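Local coordinates for mRNA-binding protein PUF3 (Saccharomyces cerevisiae, PDB 3K49) that binds recognition sequences in the 3'-UTR of mRNAs, mostly those for mitochondrial proteins, and speeds deadenylation and decay of COX17 mRNA, at residues N23-I29 with F45-L50. Residues are numbered along the deposited sequence.
With nucleotides of chain B.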
ATOM      1  N   ASN A  23     -11.408   4.326  40.863  1.00114.62           N
ATOM      2  CA  ASN A  23     -10.547   5.043  39.931  1.00105.74           C
ATOM      3  C   ASN A  23     -10.975   6.499  39.785  1.00 94.93           C
ATOM      4  O   ASN A  23     -12.017   6.907  40.296  1.00 89.06           O
ATOM      5  CB  ASN A  23     -10.559   4.354  38.560  1.00102.35           C
ATOM      6  CG  ASN A  23      -9.525   4.928  37.598  1.00106.13           C
ATOM      7  OD1 ASN A  23      -8.391   5.228  37.983  1.00102.57           O
ATOM      8  ND2 ASN A  23      -9.913   5.075  36.334  1.00 90.82           N
ATOM      9  N   MET A  24     -10.163   7.283  39.085  1.00 85.83           N
ATOM     10  CA  MET A  24     -10.511   8.659  38.784  1.00 63.21           C
ATOM     11  C   MET A  24     -11.410   8.723  37.560  1.00 69.54           C
ATOM     12  O   MET A  24     -11.609   7.730  36.851  1.00 67.21           O
ATOM     13  CB  MET A  24      -9.252   9.473  38.519  1.00 66.38           C
ATOM     14  CG  MET A  24      -8.207   9.391  39.609  1.00 72.57           C
ATOM     15  SD  MET A  24      -6.749  10.342  39.153  1.00 76.57           S
ATOM     16  CE  MET A  24      -7.509  11.821  38.486  1.00 69.94           C
ATOM     17  N   SER A  25     -11.960   9.905  37.322  1.00 55.67           N
ATOM     18  CA  SER A  25     -12.677  10.175  36.092  1.00 62.12           C
ATOM     19  C   SER A  25     -12.318  11.581  35.640  1.00 58.02           C
ATOM     20  O   SER A  25     -11.611  12.309  36.334  1.00 58.32           O
ATOM     21  CB  SER A  25     -14.183  10.045  36.299  1.00 69.31           C
ATOM     22  OG  SER A  25     -14.671  11.068  37.151  1.00 67.60           O
ATOM     23  N   LEU A  26     -12.829  11.964  34.483  1.00 44.80           N
ATOM     24  CA  LEU A  26     -12.479  13.238  33.873  1.00 51.65           C
ATOM     25  C   LEU A  26     -12.765  14.450  34.755  1.00 61.54           C
ATOM     26  O   LEU A  26     -12.102  15.492  34.628  1.00 63.17           O
ATOM     27  CB  LEU A  26     -13.171  13.369  32.513  1.00 59.55           C
ATOM     28  CG  LEU A  26     -12.677  12.301  31.528  1.00 56.46           C
ATOM     29  CD1 LEU A  26     -13.333  12.444  30.163  1.00 44.84           C
ATOM     30  CD2 LEU A  26     -11.153  12.399  31.424  1.00 51.41           C
ATOM     31  N   LYS A  27     -13.733  14.314  35.656  1.00 54.53           N
ATOM     32  CA  LYS A  27     -14.123  15.427  36.510  1.00 54.54           C
ATOM     33  C   LYS A  27     -13.074  15.675  37.587  1.00 49.81           C
ATOM     34  O   LYS A  27     -13.048  16.729  38.210  1.00 52.84           O
ATOM     35  CB  LYS A  27     -15.492  15.173  37.150  1.00 59.91           C
ATOM     36  CG  LYS A  27     -15.463  14.238  38.352  1.00 63.80           C
ATOM     37  CD  LYS A  27     -16.844  13.656  38.622  1.00 73.35           C
ATOM     38  CE  LYS A  27     -16.811  12.609  39.724  1.00 73.53           C
ATOM     39  NZ  LYS A  27     -17.816  11.527  39.465  1.00 83.39           N
ATOM     40  N   ASP A  28     -12.206  14.700  37.802  1.00 50.41           N
ATOM     41  CA  ASP A  28     -11.193  14.800  38.843  1.00 57.26           C
ATOM     42  C   ASP A  28      -9.969  15.611  38.411  1.00 63.50           C
ATOM     43  O   ASP A  28      -9.145  15.994  39.244  1.00 58.89           O
ATOM     44  CB  ASP A  28     -10.766  13.396  39.286  1.00 63.30           C
ATOM     45  CG  ASP A  28     -11.898  12.634  39.980  1.00 78.00           C
ATOM     46  OD1 ASP A  28     -12.530  13.227  40.880  1.00 83.01           O
ATOM     47  OD2 ASP A  28     -12.160  11.457  39.629  1.00 72.56           O
ATOM     48  N   ILE A  29      -9.850  15.880  37.116  1.00 49.63           N
ATOM     49  CA  ILE A  29      -8.632  16.471  36.594  1.00 45.37           C
ATOM     50  C   ILE A  29      -8.850  17.857  36.030  1.00 50.56           C
ATOM     51  O   ILE A  29      -7.989  18.362  35.322  1.00 53.32           O
ATOM     52  CB  ILE A  29      -7.986  15.577  35.501  1.00 56.85           C
ATOM     53  CG1 ILE A  29      -8.696  15.758  34.152  1.00 50.64           C
ATOM     54  CG2 ILE A  29      -8.019  14.107  35.923  1.00 57.61           C
ATOM     55  CD1 ILE A  29      -8.342  14.692  33.132  1.00 53.63           C
ATOM     56  N   PHE A  45      -5.278   7.379  29.639  1.00 48.38           N
ATOM     57  CA  PHE A  45      -6.421   7.549  30.518  1.00 46.65           C
ATOM     58  C   PHE A  45      -7.496   8.395  29.834  1.00 49.57           C
ATOM     59  O   PHE A  45      -8.651   7.978  29.758  1.00 48.67           O
ATOM     60  CB  PHE A  45      -5.985   8.189  31.840  1.00 44.30           C
ATOM     61  CG  PHE A  45      -7.131   8.679  32.701  1.00 48.72           C
ATOM     62  CD1 PHE A  45      -7.874   7.789  33.472  1.00 58.60           C
ATOM     63  CD2 PHE A  45      -7.449  10.030  32.756  1.00 47.47           C
ATOM     64  CE1 PHE A  45      -8.913   8.233  34.280  1.00 54.79           C
ATOM     65  CE2 PHE A  45      -8.500  10.482  33.559  1.00 55.06           C
ATOM     66  CZ  PHE A  45      -9.223   9.582  34.327  1.00 50.35           C
ATOM     67  N   ILE A  46      -7.127   9.580  29.342  1.00 35.05           N
ATOM     68  CA  ILE A  46      -8.130  10.479  28.784  1.00 39.64           C
ATOM     69  C   ILE A  46      -8.766   9.859  27.548  1.00 46.17           C
ATOM     70  O   ILE A  46      -9.979   9.962  27.334  1.00 52.24           O
ATOM     71  CB  ILE A  46      -7.572  11.856  28.430  1.00 37.89           C
ATOM     72  CG1 ILE A  46      -7.311  12.671  29.691  1.00 42.98           C
ATOM     73  CG2 ILE A  46      -8.566  12.623  27.553  1.00 38.17           C
ATOM     74  CD1 ILE A  46      -6.714  14.058  29.413  1.00 36.63           C
ATOM     75  N   GLN A  47      -7.946   9.195  26.745  1.00 35.53           N
ATOM     76  CA  GLN A  47      -8.444   8.546  25.540  1.00 49.64           C
ATOM     77  C   GLN A  47      -9.559   7.565  25.884  1.00 41.23           C
ATOM     78  O   GLN A  47     -10.573   7.486  25.203  1.00 48.57           O
ATOM     79  CB  GLN A  47      -7.309   7.818  24.808  1.00 36.53           C
ATOM     80  CG  GLN A  47      -6.331   8.741  24.077  1.00 35.25           C
ATOM     81  CD  GLN A  47      -5.019   8.050  23.794  1.00 37.02           C
ATOM     82  OE1 GLN A  47      -4.994   6.975  23.204  1.00 35.15           O
ATOM     83  NE2 GLN A  47      -3.914   8.661  24.225  1.00 42.81           N
ATOM     84  N   ARG A  48      -9.334   6.817  26.952  1.00 40.43           N
ATOM     85  CA  ARG A  48     -10.215   5.759  27.392  1.00 41.36           C
ATOM     86  C   ARG A  48     -11.533   6.357  27.915  1.00 47.74           C
ATOM     87  O   ARG A  48     -12.621   5.903  27.561  1.00 57.62           O
ATOM     88  CB  ARG A  48      -9.487   4.972  28.478  1.00 51.58           C
ATOM     89  CG  ARG A  48     -10.118   3.678  28.921  1.00 66.81           C
ATOM     90  CD  ARG A  48      -9.379   3.188  30.157  1.00 80.79           C
ATOM     91  NE  ARG A  48      -7.933   3.363  30.008  1.00 80.17           N
ATOM     92  CZ  ARG A  48      -7.086   3.578  31.014  1.00 83.93           C
ATOM     93  NH1 ARG A  48      -7.534   3.666  32.260  1.00 84.55           N
ATOM     94  NH2 ARG A  48      -5.787   3.725  30.774  1.00 82.54           N
ATOM     95  N   GLU A  49     -11.431   7.390  28.742  1.00 45.64           N
ATOM     96  CA  GLU A  49     -12.613   8.063  29.270  1.00 49.09           C
ATOM     97  C   GLU A  49     -13.439   8.744  28.182  1.00 53.27           C
ATOM     98  O   GLU A  49     -14.662   8.801  28.288  1.00 52.08           O
ATOM     99  CB  GLU A  49     -12.230   9.087  30.340  1.00 55.19           C
ATOM    100  CG  GLU A  49     -11.626   8.468  31.591  1.00 67.42           C
ATOM    101  CD  GLU A  49     -12.505   7.364  32.161  1.00 78.39           C
ATOM    102  OE1 GLU A  49     -13.596   7.686  32.684  1.00 81.51           O
ATOM    103  OE2 GLU A  49     -12.105   6.177  32.078  1.00 77.76           O
ATOM    104  N   LEU A  50     -12.781   9.265  27.147  1.00 45.61           N
ATOM    105  CA  LEU A  50     -13.496  10.003  26.103  1.00 43.82           C
ATOM    106  C   LEU A  50     -14.429   9.096  25.285  1.00 44.53           C
ATOM    107  O   LEU A  50     -15.408   9.549  24.695  1.00 52.76           O
ATOM    108  CB  LEU A  50     -12.523  10.733  25.175  1.00 39.06           C
ATOM    109  CG  LEU A  50     -11.818  11.971  25.722  1.00 40.91           C
ATOM    110  CD1 LEU A  50     -10.837  12.540  24.677  1.00 34.07           C
ATOM    111  CD2 LEU A  50     -12.837  13.010  26.140  1.00 35.16           C
TER
ATOM    112  P     A B  10       5.901   4.167  18.577  1.00 70.18           P
ATOM    113  OP1   A B  10       7.356   3.932  18.707  1.00 64.40           O
ATOM    114  OP2   A B  10       5.021   3.107  18.022  1.00 69.04           O
ATOM    115  O5'   A B  10       5.320   4.599  20.001  1.00 73.12           O
ATOM    116  C5'   A B  10       5.761   5.806  20.614  1.00 56.23           C
ATOM    117  C4'   A B  10       5.398   5.826  22.084  1.00 60.45           C
ATOM    118  O4'   A B  10       4.002   6.215  22.212  1.00 67.14           O
ATOM    119  C3'   A B  10       5.548   4.511  22.850  1.00 63.44           C
ATOM    120  O3'   A B  10       5.835   4.800  24.216  1.00 69.76           O
ATOM    121  C2'   A B  10       4.134   3.957  22.801  1.00 62.71           C
ATOM    122  O2'   A B  10       3.858   3.057  23.857  1.00 72.52           O
ATOM    123  C1'   A B  10       3.320   5.245  22.963  1.00 60.63           C
ATOM    124  N9    A B  10       1.939   5.145  22.490  1.00 59.93           N
ATOM    125  C8    A B  10       1.448   4.362  21.475  1.00 49.69           C
ATOM    126  N7    A B  10       0.148   4.457  21.317  1.00 53.13           N
ATOM    127  C5    A B  10      -0.241   5.372  22.284  1.00 56.00           C
ATOM    128  C6    A B  10      -1.497   5.903  22.640  1.00 50.60           C
ATOM    129  N6    A B  10      -2.631   5.586  22.015  1.00 42.35           N
ATOM    130  N1    A B  10      -1.542   6.784  23.660  1.00 49.05           N
ATOM    131  C2    A B  10      -0.399   7.122  24.273  1.00 45.12           C
ATOM    132  N3    A B  10       0.838   6.702  24.024  1.00 48.43           N
ATOM    133  C4    A B  10       0.851   5.817  23.008  1.00 58.09           C
TER
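In the Pumilio homology RNA-binding domain, residues 23-29, the loop that runs into the start of the first repeat, pack on the side of helix 40-50 turned away from the RNA. Asn23, poorly ordered, brings its ND2 3.9 Å from CE1 of Phe45, at the ring edge. The same edge receives Met24, whose O lies 3.8 Å from Phe45 CE1. Ser25 N donates to Asp28 OD2 (2.8 Å) and Ser25 O accepts from Asp28 N (2.9 Å), closing the 3-10 turn. Leu26 lies against that side of the helix, with CG 3.5 Å from Glu49 CB, CD2 3.9 Å from Phe45 CE2 and CD1 4.1 Å from Leu50 CD2. Ile29 follows, its CD1 4.1 Å from CD1 of Ile46, and Ile61 of helix 55-65 touches both Leu26 and Ile29. Gln47 faces elsewhere, pairing with N6 and N1 of A10 of the RNA chain through OE1 and NE2. With no hydrogen bond between the segments, apolar contact dominates, consistent with a core at the domain's N-terminal end.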